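Local coordinates for protein probable aminotransferase (Pseudomonas aeruginosa, PDB 5YKR) that is a probable class-III aminotransferase, a two-subunit protein of the pyridoxal-phosphate-dependent fold whose cofactor is carried on a lysine, at residues L130-T136 with A295-Q301; I288-S294 with L334-M339; L149-L153 with R306-L311; R246-R250 with L277-F281; H262-C266 with I382-V386. All coordinates share one frame; numbering follows the deposited sequence.

Contacts 1, 3 and 4 gather on the seven-stranded mixed sheet. Contact 1 pairs strand 132-136, at one edge of the sheet within this chain, with 295-299. Contact 3, about 14 Å away centre to centre, packs the helices following those strands; contact 4, about 16 Å from contact 1, ties helix 241-251 to the entry of strand 281-284. Contact 2, also about 16 Å from contact 1, fastens loop 288-294 to helix 333-346. Contact 5 touches none of the others and joins the loop after strand 255-259 to the three-stranded sheet. Along the chain, contact 1 alternates with contacts 2, 3 and 5 and spans contact 4. Contacts 1 to 3 lie where the second subunit packs.

Contact 1 of 5, residues L130-T136 with A295-Q301; sequences LPYWQVT and AVWGCSQ
W297 and Q134 lie side by side on one face of an antiparallel ladder in which strand 132-136 runs against 295-299. Their backbones form a hydrogen-bonded pair, with Q134 N 2.9 Å from W297 O and W297 N 3.0 Å from Q134 O. At W297, chi1 of 65° sets the indole between backbone N and carbonyl carbon and swings it toward the partner strand. There Q134 CB sits over the five-membered ring, 4.0 Å from its centroid, while T136 CG2 comes in at the ring edge, 4.0 Å from W297 CD1. The Q134 amide turns away to donate to W133 O and to A45 O of the second subunit.

Y132 presents its ring edge to Q301, with Y132 CE2 4.0 Å from Q301 CA, and a water joins Y132 OH to Q301 OE1. On the opposite face of the sheet, the six-membered ring of W133 covers G298, whose CA is 3.5 Å from its centroid.

Strand 281-284 bonds to the far side of 295-299. Helix 139-154 covers W297, helix 333-346 packs on V135 and V296, and the second subunit makes backbone bonds with W133 and V135.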
# COMPACT_ATOMS: atom_id res chain seq x y z
N LEU A 130 -8.55 -1.83 -21.97
CA LEU A 130 -8.10 -0.47 -21.85
C LEU A 130 -6.60 -0.46 -22.16
O LEU A 130 -5.86 -1.38 -21.74
CB LEU A 130 -8.37 0.11 -20.47
CG LEU A 130 -9.81 0.29 -20.05
CD1 LEU A 130 -9.91 0.84 -18.64
CD2 LEU A 130 -10.52 1.22 -20.98
N PRO A 131 -6.11 0.62 -22.80
CA PRO A 131 -4.75 0.57 -23.28
C PRO A 131 -3.62 0.88 -22.31
O PRO A 131 -2.53 0.34 -22.51
CB PRO A 131 -4.73 1.63 -24.40
CG PRO A 131 -5.86 2.54 -24.07
CD PRO A 131 -6.89 1.69 -23.46
N TYR A 132 -3.83 1.68 -21.25
CA TYR A 132 -2.72 2.17 -20.45
C TYR A 132 -2.90 1.82 -18.98
O TYR A 132 -3.98 2.00 -18.44
CB TYR A 132 -2.61 3.70 -20.55
CG TYR A 132 -2.25 4.16 -21.95
CD1 TYR A 132 -0.95 4.05 -22.44
CD2 TYR A 132 -3.21 4.69 -22.76
CE1 TYR A 132 -0.65 4.39 -23.75
CE2 TYR A 132 -2.94 5.05 -24.06
CZ TYR A 132 -1.66 4.93 -24.56
OH TYR A 132 -1.35 5.32 -25.82
N TRP A 133 -1.80 1.38 -18.35
CA TRP A 133 -1.85 0.82 -17.00
C TRP A 133 -0.76 1.41 -16.10
O TRP A 133 0.23 1.99 -16.57
CB TRP A 133 -1.68 -0.71 -17.09
CG TRP A 133 -2.81 -1.30 -17.85
CD1 TRP A 133 -2.95 -1.33 -19.20
CD2 TRP A 133 -4.07 -1.75 -17.30
NE1 TRP A 133 -4.21 -1.80 -19.54
CE2 TRP A 133 -4.92 -2.03 -18.39
CE3 TRP A 133 -4.54 -1.98 -16.01
CZ2 TRP A 133 -6.23 -2.51 -18.23
CZ3 TRP A 133 -5.85 -2.44 -15.85
CH2 TRP A 133 -6.68 -2.69 -16.95
N GLN A 134 -0.98 1.25 -14.80
CA GLN A 134 0.01 1.51 -13.75
C GLN A 134 -0.21 0.48 -12.65
O GLN A 134 -1.27 -0.15 -12.56
CB GLN A 134 -0.15 2.93 -13.18
CG GLN A 134 0.23 4.06 -14.10
CD GLN A 134 1.72 4.22 -14.34
OE1 GLN A 134 2.37 4.97 -13.61
NE2 GLN A 134 2.28 3.54 -15.42
N VAL A 135 0.78 0.30 -11.80
CA VAL A 135 0.73 -0.62 -10.64
C VAL A 135 0.88 0.13 -9.36
O VAL A 135 1.68 1.09 -9.27
CB VAL A 135 1.85 -1.67 -10.74
CG1 VAL A 135 1.87 -2.65 -9.58
CG2 VAL A 135 1.76 -2.41 -12.05
N THR A 136 0.13 -0.27 -8.36
CA THR A 136 0.22 0.25 -6.99
C THR A 136 0.50 -0.90 -6.00
O THR A 136 0.53 -2.08 -6.40
CB THR A 136 -1.04 0.99 -6.58
OG1 THR A 136 -2.09 0.02 -6.51
CG2 THR A 136 -1.37 2.14 -7.51
N ALA A 295 -1.91 -3.86 -6.82
CA ALA A 295 -3.10 -3.66 -7.63
C ALA A 295 -2.65 -3.09 -8.97
O ALA A 295 -1.52 -2.57 -9.09
CB ALA A 295 -4.09 -2.69 -6.95
N VAL A 296 -3.55 -3.17 -9.96
CA VAL A 296 -3.36 -2.47 -11.20
C VAL A 296 -4.51 -1.50 -11.41
O VAL A 296 -5.65 -1.73 -10.93
CB VAL A 296 -3.27 -3.44 -12.41
CG1 VAL A 296 -2.03 -4.31 -12.30
CG2 VAL A 296 -4.53 -4.32 -12.56
N TRP A 297 -4.26 -0.45 -12.16
CA TRP A 297 -5.30 0.37 -12.69
C TRP A 297 -5.02 0.70 -14.12
O TRP A 297 -3.87 0.87 -14.50
CB TRP A 297 -5.60 1.58 -11.84
CG TRP A 297 -4.59 2.59 -11.72
CD1 TRP A 297 -3.66 2.70 -10.74
CD2 TRP A 297 -4.42 3.71 -12.58
NE1 TRP A 297 -2.91 3.84 -10.93
CE2 TRP A 297 -3.35 4.49 -12.06
CE3 TRP A 297 -5.06 4.15 -13.76
CZ2 TRP A 297 -2.90 5.66 -12.68
CZ3 TRP A 297 -4.62 5.32 -14.35
CH2 TRP A 297 -3.59 6.06 -13.80
N GLY A 298 -6.08 0.81 -14.88
CA GLY A 298 -6.01 1.11 -16.31
C GLY A 298 -6.94 2.22 -16.72
O GLY A 298 -7.88 2.52 -15.99
N CYS A 299 -6.62 2.86 -17.85
CA CYS A 299 -7.48 3.92 -18.37
C CYS A 299 -7.52 3.92 -19.86
O CYS A 299 -6.63 3.38 -20.55
CB CYS A 299 -7.05 5.27 -17.84
SG CYS A 299 -5.47 5.91 -18.45
N SER A 300 -8.58 4.53 -20.35
CA SER A 300 -8.76 4.69 -21.82
C SER A 300 -7.71 5.63 -22.40
O SER A 300 -7.10 6.44 -21.68
CB SER A 300 -10.14 5.23 -22.14
OG SER A 300 -10.22 6.60 -21.74
N GLN A 301 -7.50 5.56 -23.71
CA GLN A 301 -6.63 6.52 -24.36
C GLN A 301 -7.14 7.96 -24.16
O GLN A 301 -6.32 8.87 -23.99
CB GLN A 301 -6.48 6.22 -25.86
CG GLN A 301 -5.58 7.24 -26.58
CD GLN A 301 -5.17 6.87 -27.95
OE1 GLN A 301 -4.76 5.78 -28.21
NE2 GLN A 301 -5.13 7.87 -28.79
O HOH W 1 -3.59 3.64 -27.31

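Contact 2 of 5, residues I288-S294 with L334-M339; sequences IAGGIPS and LQLAAM
The CA atoms of A289 and A338 lie 4.7 Å apart, where a type I' turn from A289 to I292 lies against the flank of helix 333-346. The turn is closed by I292 N bonding back to A289 O. The two alanines touch methyl to methyl, CB to CB at 3.9 Å, a close approach consistent with the small side chains at this point.

I292 from the loop and M339 from the helix extend the apolar contact. I292 crosses L334 at an angle and puts its CD1 3.6 Å from L334 CG, and its CG2 branch lies against Q335 CG. M339, extended beyond CG, carries its terminal CE to I288 CD1 at 3.7 Å, while its own CA faces I288 O in a CA-H...O contact.

The polar link is made by Q335. Its straight chain, chi2 179°, delivers the amide to the loop, and NE2 donates to P293 O at 2.8 Å. That oxygen is met on a lone pair, in the carbonyl plane and close to the plane of the amide as well. A second NE2 bond goes to T136 O, at the end of the neighbouring strand, and OE1 receives a weak bond from G331 N. G290 O and G291 O accept from S108 and N332 of the second subunit.

Chemically, then, the two NE2 bonds, with a weak one at OE1, should hold the amide in one rotation. They satisfy a loop carbonyl within a buried, largely apolar interface, in a loop segment that begins two residues after the modified lysine K286 (LLP).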
# COMPACT_ATOMS: atom_id res chain seq x y z
N ILE A 288 -4.10 -10.52 -7.43
CA ILE A 288 -3.39 -10.67 -8.71
C ILE A 288 -1.89 -10.93 -8.62
O ILE A 288 -1.24 -11.13 -9.65
CB ILE A 288 -3.67 -9.49 -9.66
CG1 ILE A 288 -3.20 -8.17 -9.03
CG2 ILE A 288 -5.14 -9.51 -10.07
CD1 ILE A 288 -3.18 -7.06 -10.03
N ALA A 289 -1.34 -10.97 -7.41
CA ALA A 289 0.10 -11.11 -7.25
C ALA A 289 0.48 -12.10 -6.14
O ALA A 289 1.45 -11.95 -5.45
CB ALA A 289 0.81 -9.78 -7.09
N GLY A 290 -0.31 -13.18 -6.00
CA GLY A 290 0.06 -14.27 -5.13
C GLY A 290 0.21 -13.95 -3.68
O GLY A 290 0.95 -14.65 -2.99
N GLY A 291 -0.48 -12.89 -3.22
CA GLY A 291 -0.34 -12.48 -1.85
C GLY A 291 0.70 -11.40 -1.60
O GLY A 291 0.84 -10.93 -0.47
N ILE A 292 1.42 -10.97 -2.64
CA ILE A 292 2.21 -9.75 -2.55
C ILE A 292 1.22 -8.58 -2.69
O ILE A 292 0.41 -8.54 -3.64
CB ILE A 292 3.22 -9.67 -3.71
CG1 ILE A 292 4.15 -10.89 -3.68
CG2 ILE A 292 4.05 -8.39 -3.61
CD1 ILE A 292 4.93 -10.95 -4.93
N PRO A 293 1.26 -7.62 -1.76
CA PRO A 293 0.38 -6.44 -1.88
C PRO A 293 0.55 -5.77 -3.23
O PRO A 293 1.65 -5.38 -3.61
CB PRO A 293 0.85 -5.55 -0.73
CG PRO A 293 1.35 -6.54 0.31
CD PRO A 293 2.03 -7.62 -0.49
N SER A 294 -0.56 -5.62 -3.96
CA SER A 294 -0.51 -5.12 -5.33
C SER A 294 -1.89 -4.74 -5.81
O SER A 294 -2.91 -5.22 -5.28
CB SER A 294 0.03 -6.18 -6.30
OG SER A 294 1.24 -6.80 -5.94
N LEU A 334 9.22 -8.03 -8.25
CA LEU A 334 8.56 -9.19 -7.62
C LEU A 334 7.07 -9.19 -7.91
O LEU A 334 6.49 -10.23 -8.28
CB LEU A 334 8.84 -9.15 -6.11
CG LEU A 334 8.51 -10.43 -5.38
CD1 LEU A 334 9.47 -11.51 -5.83
CD2 LEU A 334 8.60 -10.27 -3.90
N GLN A 335 6.41 -8.03 -7.80
CA GLN A 335 4.99 -7.92 -8.15
C GLN A 335 4.75 -8.32 -9.59
O GLN A 335 3.82 -9.08 -9.89
CB GLN A 335 4.48 -6.49 -8.00
CG GLN A 335 4.33 -5.97 -6.56
CD GLN A 335 3.83 -4.51 -6.63
OE1 GLN A 335 4.35 -3.72 -7.45
NE2 GLN A 335 2.82 -4.17 -5.87
N LEU A 336 5.58 -7.81 -10.50
CA LEU A 336 5.36 -8.07 -11.91
C LEU A 336 5.55 -9.56 -12.26
O LEU A 336 4.82 -10.11 -13.10
CB LEU A 336 6.26 -7.17 -12.77
CG LEU A 336 5.65 -5.81 -13.17
CD1 LEU A 336 4.48 -6.00 -14.13
CD2 LEU A 336 5.19 -4.97 -11.99
N ALA A 337 6.53 -10.21 -11.63
CA ALA A 337 6.72 -11.65 -11.85
C ALA A 337 5.47 -12.44 -11.41
O ALA A 337 5.02 -13.36 -12.09
CB ALA A 337 7.93 -12.14 -11.12
N ALA A 338 4.94 -12.09 -10.23
CA ALA A 338 3.75 -12.76 -9.71
C ALA A 338 2.53 -12.51 -10.57
O ALA A 338 1.71 -13.41 -10.77
CB ALA A 338 3.51 -12.37 -8.26
N MET A 339 2.36 -11.28 -11.03
CA MET A 339 1.25 -10.94 -11.93
C MET A 339 1.34 -11.72 -13.24
O MET A 339 0.32 -12.18 -13.78
CB MET A 339 1.21 -9.43 -12.27
CG MET A 339 0.83 -8.59 -11.11
SD MET A 339 0.80 -6.85 -11.71
CE MET A 339 0.45 -6.16 -10.08

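Contact 3 of 5, residues L149-L153 with R306-L311; sequences LCRML and RIWAVL
R306 meets L153 first: the arginine crosses it at about a right angle, and methyl CD1 of L153 lies over one face of the guanidinium, 3.8 Å from R306 NE. Bent at chi3 (75°), the arginine turns its edge to two waters. One bridges NE to L153 O, lying 3.0 Å from NE. The other joins NH2 to the same carbonyl, standing 2.7 Å from the nitrogen. The arginine thus reaches the L153 carbonyl through water, and NH1 has a salt-bridge partner in D253.

I307 comes next, buried, and its branches reach the other helix. Its CG1 branch packs on L153 CD2 at 3.8 Å, and its CG2 branch lies 4.1 Å from L149 CD2, so one isoleucine meets two leucines a helical turn apart.

V310, one turn further on, packs against the backbone of M152 and L153, and on M152 CB. CG1 rests near the carbonyl, 3.7 Å from M152 O, while CG2 touches M152 CB and L153 CA. L311 closes the row, its CB 4.0 Å from M152 CE, which the bend at chi3 of the methionine brings round.

The axes of 149-153 and 306-310 pass 9.1 Å apart at 75°. Both helices follow strands that pair at the edge of the seven-stranded sheet, and C150 and I307 both rest on F281 of that sheet. Such a helical layer over a mixed sheet is typical of the large domain of this pyridoxal-phosphate fold.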
# COMPACT_ATOMS: atom_id res chain seq x y z
N LEU A 149 -5.81 11.98 -10.10
CA LEU A 149 -5.61 12.31 -11.47
C LEU A 149 -6.90 12.85 -12.11
O LEU A 149 -6.85 13.73 -12.97
CB LEU A 149 -5.11 11.06 -12.23
CG LEU A 149 -3.68 10.65 -11.89
CD1 LEU A 149 -3.33 9.29 -12.45
CD2 LEU A 149 -2.64 11.68 -12.36
N CYS A 150 -8.07 12.32 -11.70
CA CYS A 150 -9.35 12.85 -12.20
C CYS A 150 -9.57 14.29 -11.76
O CYS A 150 -10.08 15.10 -12.52
CB CYS A 150 -10.52 11.96 -11.80
SG CYS A 150 -10.57 10.37 -12.64
N ARG A 151 -9.23 14.60 -10.50
CA ARG A 151 -9.29 16.01 -10.05
C ARG A 151 -8.34 16.90 -10.88
O ARG A 151 -8.71 18.03 -11.27
CB ARG A 151 -9.00 16.13 -8.56
CG ARG A 151 -10.08 15.54 -7.68
CD ARG A 151 -9.86 15.94 -6.22
NE ARG A 151 -10.96 15.52 -5.38
CZ ARG A 151 -11.04 14.41 -4.68
NH1 ARG A 151 -10.06 13.57 -4.62
NH2 ARG A 151 -12.20 14.16 -4.00
N MET A 152 -7.14 16.39 -11.15
CA MET A 152 -6.16 17.15 -11.94
C MET A 152 -6.65 17.41 -13.36
O MET A 152 -6.59 18.57 -13.82
CB MET A 152 -4.82 16.44 -12.01
CG MET A 152 -4.05 16.43 -10.68
SD MET A 152 -2.69 15.26 -10.68
CE MET A 152 -1.71 15.81 -12.06
N LEU A 153 -7.18 16.37 -14.02
CA LEU A 153 -7.56 16.52 -15.43
C LEU A 153 -8.83 17.31 -15.60
O LEU A 153 -9.00 17.99 -16.63
CB LEU A 153 -7.59 15.17 -16.11
CG LEU A 153 -8.78 14.24 -15.85
CD1 LEU A 153 -9.93 14.55 -16.80
CD2 LEU A 153 -8.39 12.79 -16.00
N ARG A 306 -5.76 13.29 -21.54
CA ARG A 306 -6.10 14.37 -20.60
C ARG A 306 -5.13 14.41 -19.43
O ARG A 306 -4.68 15.48 -19.02
CB ARG A 306 -7.51 14.24 -20.14
CG ARG A 306 -8.35 14.58 -21.39
CD ARG A 306 -9.78 14.51 -21.21
NE ARG A 306 -10.29 15.62 -20.47
CZ ARG A 306 -11.58 15.80 -20.32
NH1 ARG A 306 -12.41 14.91 -20.83
NH2 ARG A 306 -12.03 16.83 -19.65
N ILE A 307 -4.73 13.24 -18.95
CA ILE A 307 -3.75 13.16 -17.86
C ILE A 307 -2.38 13.68 -18.31
O ILE A 307 -1.74 14.49 -17.60
CB ILE A 307 -3.64 11.72 -17.34
CG1 ILE A 307 -4.93 11.32 -16.66
CG2 ILE A 307 -2.42 11.53 -16.42
CD1 ILE A 307 -5.07 9.83 -16.37
N TRP A 308 -1.92 13.25 -19.48
CA TRP A 308 -0.60 13.72 -19.94
C TRP A 308 -0.53 15.24 -20.11
O TRP A 308 0.52 15.85 -19.86
CB TRP A 308 -0.25 13.04 -21.23
CG TRP A 308 -0.05 11.53 -21.10
CD1 TRP A 308 0.53 10.85 -20.08
CD2 TRP A 308 -0.33 10.58 -22.12
NE1 TRP A 308 0.54 9.51 -20.38
CE2 TRP A 308 0.03 9.33 -21.64
CE3 TRP A 308 -0.90 10.67 -23.39
CZ2 TRP A 308 -0.13 8.16 -22.39
CZ3 TRP A 308 -1.06 9.50 -24.12
CH2 TRP A 308 -0.67 8.28 -23.63
N ALA A 309 -1.66 15.87 -20.44
CA ALA A 309 -1.67 17.31 -20.61
C ALA A 309 -1.65 18.06 -19.30
O ALA A 309 -1.38 19.27 -19.30
CB ALA A 309 -2.85 17.69 -21.45
N VAL A 310 -1.94 17.42 -18.17
CA VAL A 310 -1.76 18.02 -16.85
C VAL A 310 -0.59 17.44 -16.07
O VAL A 310 -0.23 17.97 -15.00
CB VAL A 310 -3.07 17.97 -16.00
CG1 VAL A 310 -4.14 18.86 -16.62
CG2 VAL A 310 -3.58 16.53 -15.78
N LEU A 311 0.01 16.35 -16.53
CA LEU A 311 1.18 15.71 -15.92
C LEU A 311 2.01 15.16 -17.08
O LEU A 311 1.92 13.99 -17.48
CB LEU A 311 0.77 14.63 -14.94
CG LEU A 311 1.93 13.97 -14.21
CD1 LEU A 311 2.85 14.97 -13.52
CD2 LEU A 311 1.37 12.96 -13.23
O HOH W 2 -8.47 17.63 -19.23
O HOH W 3 -10.90 19.15 -18.73

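Contact 4 of 5, residues R246-R250 with L277-F281; sequences RELTR and LEPDF
R246 and D280 form a two-pronged salt bridge. The guanidinium approaches end-on, R246 NH1 to D280 OD1 at 3.0 Å and NH2 to OD2 at 3.0 Å, each nitrogen serving one oxygen. The grip is skewed, because the guanidinium and carboxylate planes are 61° apart: OD2 is reached on its syn side, but OD1 is met from above the carboxylate plane. A second salt bridge joins R250 NH2 to E278 OE1 at 2.8 Å, with the oxygen lying in the guanidinium plane.

These charges bind helix 241-251 to the loop that leads into strand 281-284. Strands 255-259 and 281-284 are neighbours and parallel, with helix 270-275 between them in sequence, a beta-alpha-beta crossover of the large domain. D280 OD2 also accepts from L256 N of strand 255-259, which seats the aspartate against the sheet.

Among the hydrogen bonds to uncharged acceptors, R246 NH1 reaches E278 O at 2.7 Å, nearly in line with the carbonyl bond. NH2 adds T249 OG1, one turn along its own helix, at 2.9 Å. Two acceptors on each terminal nitrogen fix the group's rotation. The bends at chi2 (71°) and chi3 (-74°) fold the chain of R246 back to make this possible.

Packing over the flat faces comes last: R246 CD sits 3.5 Å above the centre of the R250 guanidinium, and R250 NE lies over the rim of one face of the R246 guanidinium.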
# COMPACT_ATOMS: atom_id res chain seq x y z
N ARG A 246 -23.39 4.87 -17.74
CA ARG A 246 -22.42 5.21 -18.77
C ARG A 246 -22.86 6.45 -19.54
O ARG A 246 -22.04 7.30 -19.85
CB ARG A 246 -22.18 4.02 -19.70
CG ARG A 246 -21.28 4.27 -20.86
CD ARG A 246 -19.81 4.46 -20.47
NE ARG A 246 -19.55 5.76 -19.84
CZ ARG A 246 -18.34 6.26 -19.62
NH1 ARG A 246 -17.25 5.53 -19.91
NH2 ARG A 246 -18.19 7.47 -19.11
N GLU A 247 -24.15 6.52 -19.88
CA GLU A 247 -24.66 7.66 -20.62
C GLU A 247 -24.53 8.98 -19.84
O GLU A 247 -24.08 9.99 -20.39
CB GLU A 247 -26.07 7.39 -21.15
CG GLU A 247 -26.60 8.45 -22.13
CD GLU A 247 -27.15 9.73 -21.47
OE1 GLU A 247 -27.65 9.66 -20.31
OE2 GLU A 247 -27.07 10.81 -22.08
N LEU A 248 -24.95 8.97 -18.56
CA LEU A 248 -24.89 10.18 -17.74
C LEU A 248 -23.46 10.69 -17.55
O LEU A 248 -23.22 11.88 -17.62
CB LEU A 248 -25.52 9.91 -16.37
CG LEU A 248 -27.07 9.85 -16.31
CD1 LEU A 248 -27.54 9.40 -14.97
CD2 LEU A 248 -27.61 11.19 -16.59
N THR A 249 -22.53 9.76 -17.29
CA THR A 249 -21.18 10.19 -17.10
C THR A 249 -20.58 10.74 -18.40
O THR A 249 -19.87 11.75 -18.39
CB THR A 249 -20.29 9.08 -16.49
OG1 THR A 249 -20.38 7.87 -17.25
CG2 THR A 249 -20.64 8.81 -15.01
N ARG A 250 -20.92 10.13 -19.55
CA ARG A 250 -20.49 10.72 -20.82
C ARG A 250 -21.04 12.13 -21.03
O ARG A 250 -20.28 13.06 -21.38
CB ARG A 250 -20.89 9.84 -21.98
CG ARG A 250 -19.87 8.76 -22.12
CD ARG A 250 -20.34 7.72 -23.07
NE ARG A 250 -19.29 6.75 -23.30
CZ ARG A 250 -19.51 5.55 -23.83
NH1 ARG A 250 -20.75 5.16 -24.17
NH2 ARG A 250 -18.48 4.71 -24.00
N LEU A 277 -19.23 -3.62 -20.40
CA LEU A 277 -19.12 -2.26 -19.88
C LEU A 277 -17.99 -1.53 -20.59
O LEU A 277 -17.10 -2.15 -21.19
CB LEU A 277 -18.93 -2.23 -18.37
CG LEU A 277 -19.98 -2.94 -17.53
CD1 LEU A 277 -19.74 -2.66 -16.02
CD2 LEU A 277 -21.42 -2.59 -17.93
N GLU A 278 -18.02 -0.21 -20.48
CA GLU A 278 -17.06 0.69 -21.12
C GLU A 278 -16.47 1.65 -20.06
O GLU A 278 -16.72 2.84 -20.09
CB GLU A 278 -17.74 1.46 -22.26
CG GLU A 278 -18.17 0.56 -23.39
CD GLU A 278 -19.00 1.30 -24.43
OE1 GLU A 278 -18.45 2.15 -25.11
OE2 GLU A 278 -20.22 1.07 -24.52
N PRO A 279 -15.66 1.12 -19.14
CA PRO A 279 -15.07 1.97 -18.07
C PRO A 279 -14.13 3.02 -18.67
O PRO A 279 -13.46 2.74 -19.65
CB PRO A 279 -14.27 0.99 -17.22
CG PRO A 279 -14.17 -0.22 -18.03
CD PRO A 279 -15.19 -0.27 -19.10
N ASP A 280 -14.04 4.15 -18.03
CA ASP A 280 -12.91 5.08 -18.27
C ASP A 280 -11.64 4.66 -17.56
O ASP A 280 -10.55 4.86 -18.07
CB ASP A 280 -13.29 6.52 -17.93
CG ASP A 280 -14.47 7.00 -18.73
OD1 ASP A 280 -14.48 6.79 -19.99
OD2 ASP A 280 -15.40 7.59 -18.11
N PHE A 281 -11.82 4.17 -16.34
CA PHE A 281 -10.76 3.63 -15.50
C PHE A 281 -11.24 2.30 -14.94
O PHE A 281 -12.41 2.14 -14.64
CB PHE A 281 -10.42 4.55 -14.32
CG PHE A 281 -9.84 5.87 -14.71
CD1 PHE A 281 -10.67 6.92 -15.01
CD2 PHE A 281 -8.48 6.08 -14.72
CE1 PHE A 281 -10.16 8.15 -15.36
CE2 PHE A 281 -7.94 7.34 -15.05
CZ PHE A 281 -8.80 8.36 -15.38

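Contact 5 of 5, residues H262-C266 with I382-V386; sequences HTISC and IGARV
H262 and R385 lie face on face, the guanidinium flat on the imidazole with centres 3.8 Å apart and planes only 18° from parallel. The arginine belongs to a tight beta hairpin: a type II' turn from I382 to R385 joins strands 378-382 and 385-389 of the three-stranded antiparallel sheet, here packed on the loop after strand 255-259 of the large sheet. The chain of R385, with CG anti to the backbone N (chi1 -171°) and extended from CG to NE, reaches across to the ring. NH2 comes over the centre of the imidazole, while NH1 lies nearer CD2. Each partner is also tied by its polar end: H262 ND1 bonds to T230 and R385 NH1 to S85. A water further links R385 NH1 to H262 O, and the water oxygen is 2.9 Å from R385 NH1.

S265 points toward the turn. Its backbone O accepts from A384 N at 3.1 Å, the donor standing above the carbonyl plane, and the same oxygen receives a CA-H...O contact from G383, whose positive phi of 62° shapes the turn. I382 flanks the serine, with I382 CD1 3.6 Å from S265 OG and 4.1 Å from T263 CG2.

S265 OG then donates to I382 O at 2.9 Å. That carbonyl also takes R385 N, the bond that closes the turn, and the two donors reach the oxygen from opposite faces of its plane.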
# COMPACT_ATOMS: atom_id res chain seq x y z
N HIS A 262 -13.40 -7.19 -6.16
CA HIS A 262 -14.22 -8.37 -5.91
C HIS A 262 -14.90 -8.93 -7.14
O HIS A 262 -15.01 -10.16 -7.26
CB HIS A 262 -15.24 -8.15 -4.82
CG HIS A 262 -14.70 -8.13 -3.44
ND1 HIS A 262 -15.42 -7.63 -2.37
CD2 HIS A 262 -13.57 -8.67 -2.91
CE1 HIS A 262 -14.73 -7.80 -1.26
NE2 HIS A 262 -13.60 -8.43 -1.55
N THR A 263 -15.44 -8.09 -8.01
CA THR A 263 -16.23 -8.55 -9.14
C THR A 263 -15.40 -9.25 -10.23
O THR A 263 -15.99 -9.81 -11.15
CB THR A 263 -17.11 -7.46 -9.71
OG1 THR A 263 -16.27 -6.38 -10.14
CG2 THR A 263 -18.13 -6.97 -8.66
N ILE A 264 -14.07 -9.28 -10.04
CA ILE A 264 -13.22 -10.18 -10.82
C ILE A 264 -13.65 -11.65 -10.66
O ILE A 264 -13.31 -12.51 -11.49
CB ILE A 264 -11.74 -9.94 -10.46
CG1 ILE A 264 -10.77 -10.62 -11.44
CG2 ILE A 264 -11.47 -10.36 -9.03
CD1 ILE A 264 -10.92 -10.18 -12.89
N SER A 265 -14.47 -11.96 -9.65
CA SER A 265 -15.12 -13.26 -9.58
C SER A 265 -16.00 -13.60 -10.78
O SER A 265 -16.30 -14.80 -10.99
CB SER A 265 -15.92 -13.38 -8.28
OG SER A 265 -17.05 -12.53 -8.30
N CYS A 266 -16.44 -12.60 -11.55
CA CYS A 266 -17.38 -12.80 -12.65
C CYS A 266 -16.78 -13.45 -13.88
O CYS A 266 -17.50 -13.96 -14.75
CB CYS A 266 -17.99 -11.47 -13.02
SG CYS A 266 -19.05 -10.83 -11.70
N ILE A 382 -22.22 -14.18 -8.10
CA ILE A 382 -21.54 -13.53 -9.21
C ILE A 382 -20.31 -14.38 -9.52
O ILE A 382 -19.28 -14.31 -8.84
CB ILE A 382 -21.18 -12.05 -8.97
CG1 ILE A 382 -20.64 -11.78 -7.61
CG2 ILE A 382 -22.39 -11.23 -9.25
CD1 ILE A 382 -19.92 -10.44 -7.58
N GLY A 383 -20.47 -15.25 -10.53
CA GLY A 383 -19.38 -16.12 -10.90
C GLY A 383 -18.97 -17.07 -9.78
O GLY A 383 -19.76 -17.91 -9.36
N ALA A 384 -17.74 -16.91 -9.30
CA ALA A 384 -17.16 -17.73 -8.25
C ALA A 384 -17.55 -17.35 -6.83
O ALA A 384 -17.15 -18.04 -5.88
CB ALA A 384 -15.66 -17.71 -8.37
N ARG A 385 -18.30 -16.23 -6.66
CA ARG A 385 -18.53 -15.66 -5.34
C ARG A 385 -20.03 -15.72 -5.01
O ARG A 385 -20.84 -15.30 -5.83
CB ARG A 385 -18.03 -14.19 -5.37
CG ARG A 385 -17.99 -13.47 -4.05
CD ARG A 385 -17.60 -12.01 -4.26
NE ARG A 385 -17.39 -11.40 -2.95
CZ ARG A 385 -16.22 -11.40 -2.27
NH1 ARG A 385 -15.12 -11.93 -2.80
NH2 ARG A 385 -16.19 -10.95 -1.04
N VAL A 386 -20.36 -16.27 -3.83
CA VAL A 386 -21.77 -16.51 -3.44
C VAL A 386 -22.02 -15.87 -2.07
O VAL A 386 -21.23 -16.08 -1.14
CB VAL A 386 -22.01 -18.04 -3.31
CG1 VAL A 386 -23.43 -18.37 -2.85
CG2 VAL A 386 -21.71 -18.73 -4.65
O HOH W 4 -14.23 -12.08 -5.54